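Local coordinates for protein putative ribose operon repressor (Burkholderia thailandensis, PDB 3EGC) that probably acts as a LacI-family transcriptional repressor, perhaps of a ribose operon, through a ligand-binding region with the periplasmic binding protein fold, at residues G12-D17 against L68-S73; S40-N45 against G58-R63; T87-A92 against R250-M255; R114-Y119 against T269-H274; V219-L224 against P235-P240. All blocks are in the same frame, centred on the assembly; numbering follows the deposited sequence.

Overall arrangement
Interactions 1, 2 and 3 lie in one lobe and interactions 4 and 5 in the other, the two-lobed layout of the periplasmic binding protein fold of LacI-type regulators. In the first lobe, strands 40-45, 10-15, 67-70 and 90-93 are consecutive in the sheet, and the centres of interactions 1 and 2 are about 10 Å apart. Interaction 2 is nested within the loop closed by interaction 1; interaction 3 opens later and closes only through helix 241-257. Interactions 4 and 5, about 8 Å apart between centres, use neighbouring strands of the sheet, 264-272 and 236-238 respectively. Because the segments of interactions 3 and 4 alternate along the chain, the chain passes between the lobes at least three times.

Interaction 1: G12-D17 against L68-S73; sequences GLIVSD and LILAPS
Ile-14 and Leu-70 meet through their branches: CG2 of Ile-14 lies 3.6 Å from CD1 of Leu-70. On the same face, the delta carbons of Ile-14 and Leu-68 approach more loosely, CD1 to CD1 at 4.2 Å. Leu-68 also swings its CD2 over Gly-12, reaching CA at 3.7 Å in the place beside the glycine where a side chain would otherwise stand. Leu-13 and Ile-69 occupy the other face; with CG of Leu-13 anti to its backbone N (chi1 170°), its CD1 goes on to touch CG2 of Ile-69 at 3.8 Å.

Between the two faces runs a parallel pairing. Ile-69 N donates to Gly-12 O (2.9 Å), Ile-14 N to Ile-69 O (2.9 Å) and Ala-71 N to Ile-14 O (2.8 Å). Beyond the strand ends, CB of Ser-16 rests 3.6 Å from OG of Ser-73, a hydroxyl hydrogen-bonded to Thr-46.

Helix 50-62 packs on the Ile-14 and Leu-68 face through Phe-60, while helices 21-36 and 241-257 back Leu-13 and Ile-69. Main-chain polarity is thus spent within the sheet, and both faces offer the helices a purely aliphatic surface, as expected at the centre of a Rossmann-like lobe.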
# COMPACT_ATOMS: atom_id res chain seq x y z
N GLY A 12 -14.02 7.58 -13.36
CA GLY A 12 -14.19 6.41 -12.50
C GLY A 12 -12.86 5.66 -12.44
O GLY A 12 -12.28 5.43 -13.49
N LEU A 13 -12.35 5.38 -11.24
CA LEU A 13 -11.15 4.56 -11.09
C LEU A 13 -11.54 3.26 -10.43
O LEU A 13 -12.14 3.25 -9.34
CB LEU A 13 -10.06 5.24 -10.28
CG LEU A 13 -8.87 4.39 -9.86
CD1 LEU A 13 -8.08 3.82 -11.08
CD2 LEU A 13 -7.89 5.13 -8.92
N ILE A 14 -11.33 2.18 -11.14
CA ILE A 14 -11.73 0.88 -10.65
C ILE A 14 -10.48 0.06 -10.57
O ILE A 14 -9.81 -0.10 -11.53
CB ILE A 14 -12.79 0.20 -11.58
CG1 ILE A 14 -14.08 1.02 -11.57
CG2 ILE A 14 -13.01 -1.30 -11.14
CD1 ILE A 14 -15.21 0.53 -12.55
N VAL A 15 -10.18 -0.43 -9.39
CA VAL A 15 -8.93 -1.07 -9.15
C VAL A 15 -9.17 -2.49 -8.63
O VAL A 15 -10.01 -2.69 -7.76
CB VAL A 15 -8.15 -0.17 -8.16
CG1 VAL A 15 -7.32 -0.94 -7.18
CG2 VAL A 15 -7.33 0.88 -8.94
N SER A 16 -8.37 -3.45 -9.09
CA SER A 16 -8.53 -4.82 -8.66
C SER A 16 -8.09 -5.11 -7.19
O SER A 16 -8.63 -6.06 -6.53
CB SER A 16 -7.80 -5.72 -9.61
OG SER A 16 -6.48 -5.23 -9.88
N ASP A 17 -7.15 -4.31 -6.66
CA ASP A 17 -6.80 -4.48 -5.27
C ASP A 17 -6.11 -3.26 -4.61
O ASP A 17 -4.89 -3.21 -4.55
CB ASP A 17 -5.95 -5.75 -5.07
CG ASP A 17 -5.67 -6.02 -3.63
OD1 ASP A 17 -6.21 -5.30 -2.75
OD2 ASP A 17 -4.89 -6.95 -3.36
N LEU A 68 -13.42 5.93 -17.71
CA LEU A 68 -12.92 4.96 -16.70
C LEU A 68 -11.46 4.62 -16.89
O LEU A 68 -11.01 4.29 -17.99
CB LEU A 68 -13.68 3.62 -16.73
CG LEU A 68 -15.18 3.50 -16.44
CD1 LEU A 68 -15.67 2.03 -16.40
CD2 LEU A 68 -15.53 4.21 -15.12
N ILE A 69 -10.74 4.63 -15.78
CA ILE A 69 -9.51 3.94 -15.68
C ILE A 69 -9.74 2.62 -14.95
O ILE A 69 -10.24 2.59 -13.85
CB ILE A 69 -8.46 4.74 -14.93
CG1 ILE A 69 -8.20 6.07 -15.65
CG2 ILE A 69 -7.19 3.85 -14.73
CD1 ILE A 69 -7.10 6.87 -15.01
N LEU A 70 -9.31 1.52 -15.56
CA LEU A 70 -9.67 0.22 -15.05
C LEU A 70 -8.43 -0.67 -14.86
O LEU A 70 -7.72 -0.98 -15.80
CB LEU A 70 -10.69 -0.44 -16.03
CG LEU A 70 -10.99 -1.91 -15.76
CD1 LEU A 70 -11.57 -2.13 -14.35
CD2 LEU A 70 -11.92 -2.61 -16.83
N ALA A 71 -8.15 -1.05 -13.64
CA ALA A 71 -7.21 -2.15 -13.40
C ALA A 71 -8.00 -3.47 -13.38
O ALA A 71 -8.62 -3.83 -12.37
CB ALA A 71 -6.46 -1.96 -12.08
N PRO A 72 -7.98 -4.19 -14.48
CA PRO A 72 -8.86 -5.30 -14.64
C PRO A 72 -8.63 -6.48 -13.69
O PRO A 72 -7.49 -6.85 -13.36
CB PRO A 72 -8.63 -5.73 -16.11
CG PRO A 72 -7.90 -4.58 -16.76
CD PRO A 72 -7.15 -3.95 -15.67
N SER A 73 -9.73 -7.07 -13.28
CA SER A 73 -9.68 -8.25 -12.47
C SER A 73 -9.67 -9.37 -13.48
O SER A 73 -10.08 -9.18 -14.64
CB SER A 73 -10.95 -8.31 -11.63
OG SER A 73 -10.88 -7.40 -10.55

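Interaction 2: S40-N45 against G58-R63; sequences SVLLAN and GQFFER
A beta-alpha unit brings Leu-42 and Ala-44 of strand 40-45 against Phe-60 near the end of helix 50-62, the next helix in the chain. CB of Leu-42 sits over one face of the phenyl ring, 4.2 Å from its centroid and 26° off the normal, a CH-pi contact. The two side chains slide past each other in opposite directions, which carries CD1 of Leu-42 back along the ring to CD1 of Phe-60 at 3.9 Å. The ring tip points into the strand: CZ of Phe-60 is 3.6 Å from CB of Ala-44, and the carbonyl carbon C of Leu-43 lies at the ring edge, in its plane, 3.7 Å from CZ. With CG of Phe-60 anti to its carbonyl carbon (chi1 -76°), the ring leaves the helix toward the sheet.

The last turn of the helix, 58-62, runs nearly antiparallel to the strand, at 161°, and leads on to strand 67-70, which is separated from 40-45 in the sheet by strand 10-15; Phe-60 also touches Ile-14 of that intervening strand. At the margin, CD of Arg-63 meets CD1 of Leu-42 at 3.9 Å, the two chains crossing at about a right angle. Arg-63 then extends to the second subunit, hydrogen-bonding through NH2 to its Ser-8 O and weakly through NE to its Ser-40 OG; Leu-42 packs on Leu-42 of that subunit.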
# COMPACT_ATOMS: atom_id res chain seq x y z
N SER A 40 -12.41 15.14 -10.77
CA SER A 40 -12.59 14.38 -9.57
C SER A 40 -12.52 12.86 -9.87
O SER A 40 -12.79 12.43 -10.99
CB SER A 40 -13.97 14.72 -8.96
OG SER A 40 -13.95 16.02 -8.39
N VAL A 41 -12.20 12.08 -8.83
CA VAL A 41 -12.06 10.66 -8.94
C VAL A 41 -12.92 9.82 -8.02
O VAL A 41 -12.73 9.82 -6.79
CB VAL A 41 -10.59 10.22 -8.74
CG1 VAL A 41 -10.47 8.66 -8.89
CG2 VAL A 41 -9.68 10.99 -9.78
N LEU A 42 -13.84 9.08 -8.62
CA LEU A 42 -14.65 8.15 -7.86
C LEU A 42 -13.89 6.80 -7.76
O LEU A 42 -13.33 6.30 -8.77
CB LEU A 42 -15.98 7.92 -8.58
CG LEU A 42 -17.22 8.79 -8.41
CD1 LEU A 42 -18.44 8.22 -9.33
CD2 LEU A 42 -17.58 9.00 -6.94
N LEU A 43 -13.87 6.21 -6.58
CA LEU A 43 -13.04 5.02 -6.41
C LEU A 43 -13.87 3.77 -6.16
O LEU A 43 -14.83 3.81 -5.43
CB LEU A 43 -12.04 5.21 -5.29
CG LEU A 43 -11.31 3.97 -4.78
CD1 LEU A 43 -10.22 3.52 -5.80
CD2 LEU A 43 -10.69 4.26 -3.35
N ALA A 44 -13.53 2.69 -6.86
CA ALA A 44 -14.08 1.42 -6.52
C ALA A 44 -12.95 0.40 -6.37
O ALA A 44 -11.91 0.45 -7.08
CB ALA A 44 -15.09 0.99 -7.51
N ASN A 45 -13.14 -0.48 -5.41
CA ASN A 45 -12.18 -1.56 -5.17
C ASN A 45 -12.86 -2.88 -5.33
O ASN A 45 -13.81 -3.10 -4.66
CB ASN A 45 -11.57 -1.47 -3.75
CG ASN A 45 -10.58 -2.61 -3.47
OD1 ASN A 45 -9.70 -2.90 -4.28
ND2 ASN A 45 -10.72 -3.23 -2.33
N GLY A 58 -20.99 -0.43 -14.23
CA GLY A 58 -22.39 -0.03 -14.38
C GLY A 58 -22.78 1.09 -13.43
O GLY A 58 -23.42 2.05 -13.81
N GLN A 59 -22.33 0.99 -12.19
CA GLN A 59 -22.57 2.02 -11.21
C GLN A 59 -21.96 3.36 -11.65
O GLN A 59 -22.64 4.41 -11.60
CB GLN A 59 -22.00 1.55 -9.90
CG GLN A 59 -22.08 2.54 -8.79
CD GLN A 59 -21.41 2.00 -7.57
OE1 GLN A 59 -21.76 0.91 -7.10
NE2 GLN A 59 -20.41 2.75 -7.06
N PHE A 60 -20.72 3.30 -12.13
CA PHE A 60 -19.99 4.49 -12.56
C PHE A 60 -20.58 5.10 -13.88
O PHE A 60 -20.71 6.36 -14.10
CB PHE A 60 -18.44 4.18 -12.66
CG PHE A 60 -17.73 4.12 -11.29
CD1 PHE A 60 -18.42 4.41 -10.10
CD2 PHE A 60 -16.41 3.80 -11.19
CE1 PHE A 60 -17.79 4.37 -8.87
CE2 PHE A 60 -15.73 3.80 -9.95
CZ PHE A 60 -16.42 4.07 -8.79
N PHE A 61 -20.94 4.20 -14.77
CA PHE A 61 -21.62 4.64 -15.96
C PHE A 61 -22.96 5.35 -15.70
O PHE A 61 -23.22 6.47 -16.22
CB PHE A 61 -21.78 3.51 -16.94
CG PHE A 61 -22.33 3.95 -18.25
CD1 PHE A 61 -21.59 4.83 -19.04
CD2 PHE A 61 -23.59 3.50 -18.68
CE1 PHE A 61 -22.08 5.26 -20.25
CE2 PHE A 61 -24.10 3.93 -19.91
CZ PHE A 61 -23.34 4.83 -20.70
N GLU A 62 -23.82 4.77 -14.87
CA GLU A 62 -25.07 5.44 -14.58
C GLU A 62 -24.88 6.79 -13.91
O GLU A 62 -25.65 7.72 -14.12
CB GLU A 62 -26.04 4.55 -13.78
CG GLU A 62 -25.41 3.66 -12.80
CD GLU A 62 -25.95 3.89 -11.38
OE1 GLU A 62 -27.01 3.28 -11.02
OE2 GLU A 62 -25.30 4.66 -10.62
N ARG A 63 -23.83 6.94 -13.11
CA ARG A 63 -23.50 8.23 -12.54
C ARG A 63 -22.94 9.19 -13.59
O ARG A 63 -22.64 10.33 -13.30
CB ARG A 63 -22.49 8.07 -11.38
CG ARG A 63 -23.11 7.41 -10.13
CD ARG A 63 -22.25 7.72 -8.94
NE ARG A 63 -22.99 7.59 -7.69
CZ ARG A 63 -23.74 8.56 -7.17
NH1 ARG A 63 -23.82 9.72 -7.80
NH2 ARG A 63 -24.39 8.36 -6.04

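Interaction 3: T87-A92 against R250-M255; sequences TFPIVA and RMLIHM
Met-255 and Met-251, whose side chains both reach Val-91, are tied together along the helix by the bond from Met-255 N to Met-251 O, at 3.0 Å; no hydrogen bond passes between helix and strand. Three helix residues close on Val-91 and Pro-89. Methyl CE of Met-251 meets the beta branch of Val-91, 3.4 Å from CB, while CD1 of Leu-252 comes within 3.6 Å of CG1 of Val-91. The sulphur joins on the same methyl, SD of Met-255 lying 3.7 Å from CG1 of Val-91. Two residues earlier, CB of Pro-89 takes both the methyl and the root of Met-255: CE of Met-255 is 3.8 Å away, and so is CB of Met-255. The Met-255 chain bends at its third torsion (chi3 67°), which turns CE back toward the proline and the start of the strand.

Residues 250-255 of helix 241-257 run almost antiparallel to residues 90-92, at 164°. The backbone of Val-91 bonds to Leu-68 and Leu-70 on one side and that of Ala-92 to Gly-103 and Val-105 on the other, so the strand is an inner one, and Leu-252 also reaches Ile-69 of strand 67-70. A helix from late in the sequence is thereby packed on the sheet of the first lobe. Its grip relies on methionine, leucine and valine carbons and one sulphur, so cohesion across this buried seam is apolar, without directional bonds.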
# COMPACT_ATOMS: atom_id res chain seq x y z
N THR A 87 -18.55 5.27 -27.39
CA THR A 87 -17.92 6.56 -27.23
C THR A 87 -17.46 6.72 -25.80
O THR A 87 -16.79 7.68 -25.48
CB THR A 87 -18.89 7.73 -27.60
OG1 THR A 87 -20.01 7.80 -26.69
CG2 THR A 87 -19.39 7.58 -28.99
N PHE A 88 -17.86 5.80 -24.93
CA PHE A 88 -17.40 5.86 -23.56
C PHE A 88 -15.92 5.43 -23.45
O PHE A 88 -15.61 4.28 -23.68
CB PHE A 88 -18.28 5.03 -22.67
CG PHE A 88 -18.02 5.22 -21.19
CD1 PHE A 88 -17.42 4.21 -20.45
CD2 PHE A 88 -18.36 6.40 -20.56
CE1 PHE A 88 -17.18 4.36 -19.15
CE2 PHE A 88 -18.11 6.57 -19.21
CZ PHE A 88 -17.51 5.55 -18.50
N PRO A 89 -15.02 6.37 -23.13
CA PRO A 89 -13.57 6.15 -23.06
C PRO A 89 -13.15 5.31 -21.86
O PRO A 89 -13.59 5.56 -20.72
CB PRO A 89 -12.95 7.59 -22.96
CG PRO A 89 -14.07 8.44 -22.51
CD PRO A 89 -15.40 7.74 -22.75
N ILE A 90 -12.29 4.33 -22.14
CA ILE A 90 -11.75 3.46 -21.12
C ILE A 90 -10.26 3.27 -21.29
O ILE A 90 -9.82 2.88 -22.34
CB ILE A 90 -12.41 2.05 -21.16
CG1 ILE A 90 -13.95 2.16 -20.94
CG2 ILE A 90 -11.71 1.07 -20.15
CD1 ILE A 90 -14.66 0.90 -21.14
N VAL A 91 -9.47 3.55 -20.27
CA VAL A 91 -8.12 3.07 -20.36
C VAL A 91 -7.79 2.11 -19.26
O VAL A 91 -8.15 2.35 -18.12
CB VAL A 91 -7.06 4.16 -20.57
CG1 VAL A 91 -7.67 5.55 -20.96
CG2 VAL A 91 -6.19 4.20 -19.46
N ALA A 92 -7.20 0.98 -19.66
CA ALA A 92 -6.76 -0.07 -18.74
C ALA A 92 -5.36 0.23 -18.24
O ALA A 92 -4.51 0.77 -18.98
CB ALA A 92 -6.80 -1.47 -19.45
N ARG A 250 -3.84 10.86 -18.23
CA ARG A 250 -3.55 11.81 -19.34
C ARG A 250 -4.22 11.36 -20.65
O ARG A 250 -4.93 12.12 -21.26
CB ARG A 250 -2.04 11.99 -19.56
CG ARG A 250 -1.35 13.12 -18.73
CD ARG A 250 0.19 13.21 -19.03
NE ARG A 250 0.91 14.07 -18.07
CZ ARG A 250 2.24 14.13 -17.97
NH1 ARG A 250 3.00 13.40 -18.78
NH2 ARG A 250 2.83 14.90 -17.07
N MET A 251 -4.00 10.09 -20.99
CA MET A 251 -4.67 9.46 -22.09
C MET A 251 -6.19 9.58 -22.00
O MET A 251 -6.84 9.90 -22.97
CB MET A 251 -4.21 7.99 -22.21
CG MET A 251 -4.73 7.24 -23.47
SD MET A 251 -4.02 5.58 -23.62
CE MET A 251 -5.44 4.68 -23.53
N LEU A 252 -6.76 9.29 -20.84
CA LEU A 252 -8.19 9.31 -20.66
C LEU A 252 -8.75 10.73 -20.87
O LEU A 252 -9.84 10.90 -21.39
CB LEU A 252 -8.60 8.75 -19.27
CG LEU A 252 -10.12 8.58 -19.10
CD1 LEU A 252 -10.54 7.43 -19.97
CD2 LEU A 252 -10.55 8.40 -17.56
N ILE A 253 -8.00 11.73 -20.44
CA ILE A 253 -8.44 13.09 -20.58
C ILE A 253 -8.47 13.54 -22.06
O ILE A 253 -9.47 14.08 -22.53
CB ILE A 253 -7.58 14.02 -19.72
CG1 ILE A 253 -7.91 13.76 -18.22
CG2 ILE A 253 -7.78 15.49 -20.16
CD1 ILE A 253 -6.87 14.39 -17.22
N HIS A 254 -7.38 13.32 -22.78
CA HIS A 254 -7.37 13.42 -24.23
C HIS A 254 -8.59 12.77 -24.90
O HIS A 254 -9.28 13.43 -25.71
CB HIS A 254 -6.09 12.82 -24.78
CG HIS A 254 -4.88 13.62 -24.45
ND1 HIS A 254 -4.81 14.98 -24.67
CD2 HIS A 254 -3.68 13.26 -23.94
CE1 HIS A 254 -3.63 15.43 -24.28
NE2 HIS A 254 -2.93 14.41 -23.83
N MET A 255 -8.87 11.51 -24.56
CA MET A 255 -10.02 10.81 -25.12
C MET A 255 -11.36 11.50 -24.80
O MET A 255 -12.27 11.45 -25.60
CB MET A 255 -10.08 9.35 -24.66
CG MET A 255 -8.93 8.52 -25.08
SD MET A 255 -8.65 6.95 -24.27
CE MET A 255 -10.07 6.06 -24.84

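Interaction 4: R114-Y119 against T269-H274; sequences RTAVEY and TRFVTH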
# COMPACT_ATOMS: atom_id res chain seq x y z
N ARG A 114 13.67 -10.46 -18.33
CA ARG A 114 14.84 -10.94 -18.98
C ARG A 114 16.11 -10.32 -18.29
O ARG A 114 17.12 -11.02 -18.05
CB ARG A 114 14.81 -10.55 -20.46
CG ARG A 114 15.89 -11.20 -21.27
CD ARG A 114 15.82 -10.82 -22.75
NE ARG A 114 16.99 -11.33 -23.43
CZ ARG A 114 17.12 -11.53 -24.73
NH1 ARG A 114 16.14 -11.26 -25.56
NH2 ARG A 114 18.26 -12.02 -25.20
N THR A 115 16.01 -9.02 -17.98
CA THR A 115 17.12 -8.33 -17.35
C THR A 115 17.38 -8.92 -15.96
O THR A 115 18.52 -9.18 -15.62
CB THR A 115 16.89 -6.81 -17.23
OG1 THR A 115 16.73 -6.24 -18.53
CG2 THR A 115 18.10 -6.08 -16.53
N ALA A 116 16.32 -9.17 -15.18
CA ALA A 116 16.51 -9.71 -13.84
C ALA A 116 17.07 -11.12 -13.86
O ALA A 116 17.93 -11.50 -13.07
CB ALA A 116 15.24 -9.63 -13.07
N VAL A 117 16.56 -11.93 -14.78
CA VAL A 117 17.08 -13.30 -14.89
C VAL A 117 18.52 -13.35 -15.42
O VAL A 117 19.29 -14.21 -15.03
CB VAL A 117 16.14 -14.18 -15.70
CG1 VAL A 117 16.81 -15.52 -16.12
CG2 VAL A 117 14.81 -14.38 -14.91
N GLU A 118 18.88 -12.42 -16.29
CA GLU A 118 20.23 -12.36 -16.85
C GLU A 118 21.24 -11.99 -15.81
O GLU A 118 22.41 -12.42 -15.86
CB GLU A 118 20.32 -11.34 -17.97
CG GLU A 118 19.51 -11.72 -19.19
CD GLU A 118 19.78 -10.79 -20.37
OE1 GLU A 118 19.70 -9.56 -20.18
OE2 GLU A 118 20.06 -11.28 -21.49
N TYR A 119 20.79 -11.16 -14.87
CA TYR A 119 21.54 -10.88 -13.70
C TYR A 119 21.81 -12.12 -12.85
O TYR A 119 22.91 -12.29 -12.34
CB TYR A 119 20.81 -9.83 -12.88
CG TYR A 119 21.38 -9.60 -11.50
CD1 TYR A 119 22.36 -8.68 -11.30
CD2 TYR A 119 20.98 -10.35 -10.44
CE1 TYR A 119 22.90 -8.43 -10.02
CE2 TYR A 119 21.49 -10.13 -9.18
CZ TYR A 119 22.43 -9.16 -8.99
OH TYR A 119 22.97 -8.97 -7.75
N THR A 269 10.72 0.27 -17.08
CA THR A 269 11.00 -0.23 -15.78
C THR A 269 12.53 -0.14 -15.58
O THR A 269 13.32 -0.04 -16.53
CB THR A 269 10.61 -1.73 -15.69
OG1 THR A 269 11.43 -2.51 -16.55
CG2 THR A 269 9.22 -1.90 -16.12
N ARG A 270 12.95 -0.19 -14.34
CA ARG A 270 14.35 -0.15 -14.12
C ARG A 270 14.79 -1.22 -13.12
O ARG A 270 14.11 -1.51 -12.15
CB ARG A 270 14.80 1.26 -13.73
CG ARG A 270 15.11 1.43 -12.31
CD ARG A 270 15.41 2.86 -12.01
NE ARG A 270 16.30 2.98 -10.88
CZ ARG A 270 15.91 3.22 -9.64
NH1 ARG A 270 14.64 3.39 -9.36
NH2 ARG A 270 16.81 3.30 -8.69
N PHE A 271 15.93 -1.80 -13.42
CA PHE A 271 16.48 -2.87 -12.59
C PHE A 271 17.29 -2.26 -11.45
O PHE A 271 18.16 -1.41 -11.67
CB PHE A 271 17.35 -3.81 -13.43
CG PHE A 271 17.72 -5.07 -12.73
CD1 PHE A 271 19.05 -5.47 -12.67
CD2 PHE A 271 16.76 -5.85 -12.11
CE1 PHE A 271 19.41 -6.64 -12.00
CE2 PHE A 271 17.10 -7.01 -11.49
CZ PHE A 271 18.45 -7.42 -11.42
N VAL A 272 16.97 -2.65 -10.22
CA VAL A 272 17.65 -2.09 -9.06
C VAL A 272 18.33 -3.21 -8.31
O VAL A 272 17.65 -4.14 -7.84
CB VAL A 272 16.64 -1.39 -8.12
CG1 VAL A 272 17.31 -0.80 -6.86
CG2 VAL A 272 15.83 -0.31 -8.92
N THR A 273 19.64 -3.15 -8.20
CA THR A 273 20.40 -4.20 -7.51
C THR A 273 20.72 -3.80 -6.08
O THR A 273 21.02 -4.66 -5.27
CB THR A 273 21.74 -4.57 -8.26
OG1 THR A 273 22.59 -3.42 -8.33
CG2 THR A 273 21.43 -4.99 -9.67
N HIS A 274 20.67 -2.51 -5.76
CA HIS A 274 20.97 -2.04 -4.40
C HIS A 274 22.46 -2.11 -4.00
O HIS A 274 23.37 -2.01 -4.82
CB HIS A 274 20.17 -2.83 -3.34
CG HIS A 274 18.69 -2.83 -3.55
ND1 HIS A 274 17.98 -3.97 -3.87
CD2 HIS A 274 17.79 -1.83 -3.50
CE1 HIS A 274 16.70 -3.67 -4.00
NE2 HIS A 274 16.56 -2.37 -3.81
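Phe-271 pushes its ring between Ala-116 and Tyr-119 of helix 109-122, and this is the tight part of the contact. The edge of Phe-271 is directed toward the face of Tyr-119 in an offset edge-to-face pair, with centroids 5.3 Å apart and planes at 66°. Rim atom CE1 of Phe-271 lies 3.6 Å from CG of Tyr-119 and equally 3.6 Å from its CB. At the other meta carbon, CE2 of Phe-271 touches CB of Ala-116, also at 3.6 Å. CG of Phe-271 is anti to its backbone N (chi1 -169°), which sends the ring off the strand and toward the helix.

Looser contacts flank this wedge. CG2 of Thr-115 lies 3.9 Å from CB of Phe-271, at the base of the ring, while the hydroxyl of Thr-115 is hydrogen-bonded to Arg-111 O one helical turn earlier. Toward the exposed end, CG2 of Thr-273 comes to 3.8 Å from CE1 of Tyr-119, the two side chains crossing obliquely.

The contact sits near the surface of the second lobe, where strand 264-272 pairs antiparallel with strand 236-238; Pro-235, just ahead of that strand, touches both Tyr-119 and Phe-271. Helix and C-terminal strand are thus joined by an aromatic wedge flanked by threonine methyls, a contact held by dispersion and ring quadrupoles, with no hydrogen bond between the segments.

Interaction 5: V219-L224 against P235-P240; sequences VSFDNL and PVVEQP
Strands 219-221 and 236-238 run parallel, Ser-220 beside Val-236 and Phe-221 beside Val-237, with Ser-220 N bonded to Pro-235 O, Val-237 N to Ser-220 O (2.7 Å) and Asp-222 N to Val-237 O (2.8 Å). CG1 of Val-237 lies over one face of the Phe-221 ring, offset toward the rim, in a CH-pi contact modelled too close for its spacing to be trusted.

Toward the strands' C-terminal ends two side-chain bonds take over. Gln-239 NE2 donates to Asp-222 OD1 at 2.9 Å, on the syn side, while OE1 of Gln-239 is hydrogen-bonded to Ser-107. CG of Asn-223 is anti to its backbone N (chi1 -176°), on the Glu-238 side, and its ND2 donates to the anti lone pair of Glu-238 OE2 at 2.7 Å, amide and carboxylate nearly coplanar; OE1 of Glu-238 forms a salt bridge with Arg-270. A water accepts from Asn-223 N and Gln-239 N.

Beyond Gln-239 the chain leaves the second lobe for helix 241-257 of the first, consistent with an interlobe crossover of the periplasmic binding protein fold.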
# COMPACT_ATOMS: atom_id res chain seq x y z
N VAL A 219 15.03 -12.72 -7.55
CA VAL A 219 14.82 -11.38 -8.10
C VAL A 219 13.31 -11.22 -8.24
O VAL A 219 12.63 -12.19 -8.53
CB VAL A 219 15.56 -11.16 -9.46
CG1 VAL A 219 17.03 -11.21 -9.24
CG2 VAL A 219 15.12 -12.27 -10.56
N SER A 220 12.82 -10.00 -8.03
CA SER A 220 11.42 -9.74 -7.93
C SER A 220 11.04 -8.51 -8.75
O SER A 220 11.89 -7.63 -8.94
CB SER A 220 11.05 -9.50 -6.47
OG SER A 220 9.66 -9.28 -6.29
N PHE A 221 9.79 -8.44 -9.21
CA PHE A 221 9.19 -7.16 -9.61
C PHE A 221 8.68 -6.37 -8.38
O PHE A 221 8.37 -6.95 -7.36
CB PHE A 221 8.01 -7.33 -10.58
CG PHE A 221 8.41 -7.56 -12.03
CD1 PHE A 221 8.03 -6.65 -12.99
CD2 PHE A 221 9.11 -8.71 -12.43
CE1 PHE A 221 8.34 -6.84 -14.33
CE2 PHE A 221 9.44 -8.93 -13.76
CZ PHE A 221 9.07 -8.01 -14.72
N ASP A 222 8.60 -5.04 -8.53
CA ASP A 222 8.18 -4.17 -7.45
C ASP A 222 9.33 -3.84 -6.49
O ASP A 222 9.98 -4.74 -5.92
CB ASP A 222 7.00 -4.76 -6.70
CG ASP A 222 5.83 -5.01 -7.60
OD1 ASP A 222 5.63 -4.18 -8.55
OD2 ASP A 222 5.18 -6.06 -7.39
N ASN A 223 9.53 -2.55 -6.27
CA ASN A 223 10.64 -2.09 -5.47
C ASN A 223 10.14 -1.65 -4.10
O ASN A 223 9.73 -0.51 -3.92
CB ASN A 223 11.33 -0.89 -6.18
CG ASN A 223 12.54 -0.41 -5.45
OD1 ASN A 223 12.95 -1.01 -4.45
ND2 ASN A 223 13.18 0.63 -6.00
N LEU A 224 10.15 -2.57 -3.14
CA LEU A 224 9.72 -2.29 -1.80
C LEU A 224 10.97 -2.13 -0.91
O LEU A 224 11.88 -2.94 -0.99
CB LEU A 224 8.87 -3.48 -1.33
CG LEU A 224 7.38 -3.74 -1.75
CD1 LEU A 224 6.43 -3.02 -0.84
CD2 LEU A 224 7.08 -3.31 -3.21
N PRO A 235 17.35 -8.07 -5.44
CA PRO A 235 17.25 -7.22 -6.63
C PRO A 235 15.85 -7.17 -7.24
O PRO A 235 15.15 -8.17 -7.27
CB PRO A 235 18.27 -7.82 -7.59
CG PRO A 235 19.09 -8.87 -6.72
CD PRO A 235 18.13 -9.30 -5.69
N VAL A 236 15.44 -5.99 -7.69
CA VAL A 236 14.07 -5.78 -8.07
C VAL A 236 13.94 -5.10 -9.37
O VAL A 236 14.72 -4.24 -9.70
CB VAL A 236 13.31 -4.87 -7.08
CG1 VAL A 236 12.08 -5.60 -6.60
CG2 VAL A 236 14.19 -4.47 -5.96
N VAL A 237 12.91 -5.46 -10.12
CA VAL A 237 12.53 -4.65 -11.23
C VAL A 237 11.47 -3.64 -10.78
O VAL A 237 10.31 -3.99 -10.47
CB VAL A 237 12.18 -5.46 -12.53
CG1 VAL A 237 11.67 -6.81 -12.23
CG2 VAL A 237 11.24 -4.65 -13.49
N GLU A 238 11.90 -2.39 -10.68
CA GLU A 238 11.02 -1.33 -10.28
C GLU A 238 10.07 -0.98 -11.39
O GLU A 238 10.49 -0.79 -12.53
CB GLU A 238 11.82 -0.09 -9.84
CG GLU A 238 10.96 1.09 -9.43
CD GLU A 238 11.80 2.28 -9.08
OE1 GLU A 238 11.88 3.23 -9.92
OE2 GLU A 238 12.39 2.26 -7.97
N GLN A 239 8.79 -0.89 -11.05
CA GLN A 239 7.77 -0.44 -12.00
C GLN A 239 7.52 1.04 -11.76
O GLN A 239 7.53 1.44 -10.60
CB GLN A 239 6.50 -1.26 -11.84
CG GLN A 239 6.67 -2.67 -12.26
CD GLN A 239 5.32 -3.39 -12.42
OE1 GLN A 239 4.69 -3.31 -13.48
NE2 GLN A 239 4.87 -4.05 -11.35
N PRO A 240 7.27 1.82 -12.84
CA PRO A 240 6.92 3.25 -12.70
C PRO A 240 5.43 3.44 -12.29
O PRO A 240 4.62 4.03 -13.03
CB PRO A 240 7.19 3.80 -14.11
CG PRO A 240 6.80 2.64 -15.01
CD PRO A 240 7.09 1.36 -14.22
O HOH W 1 7.73 -0.71 -8.14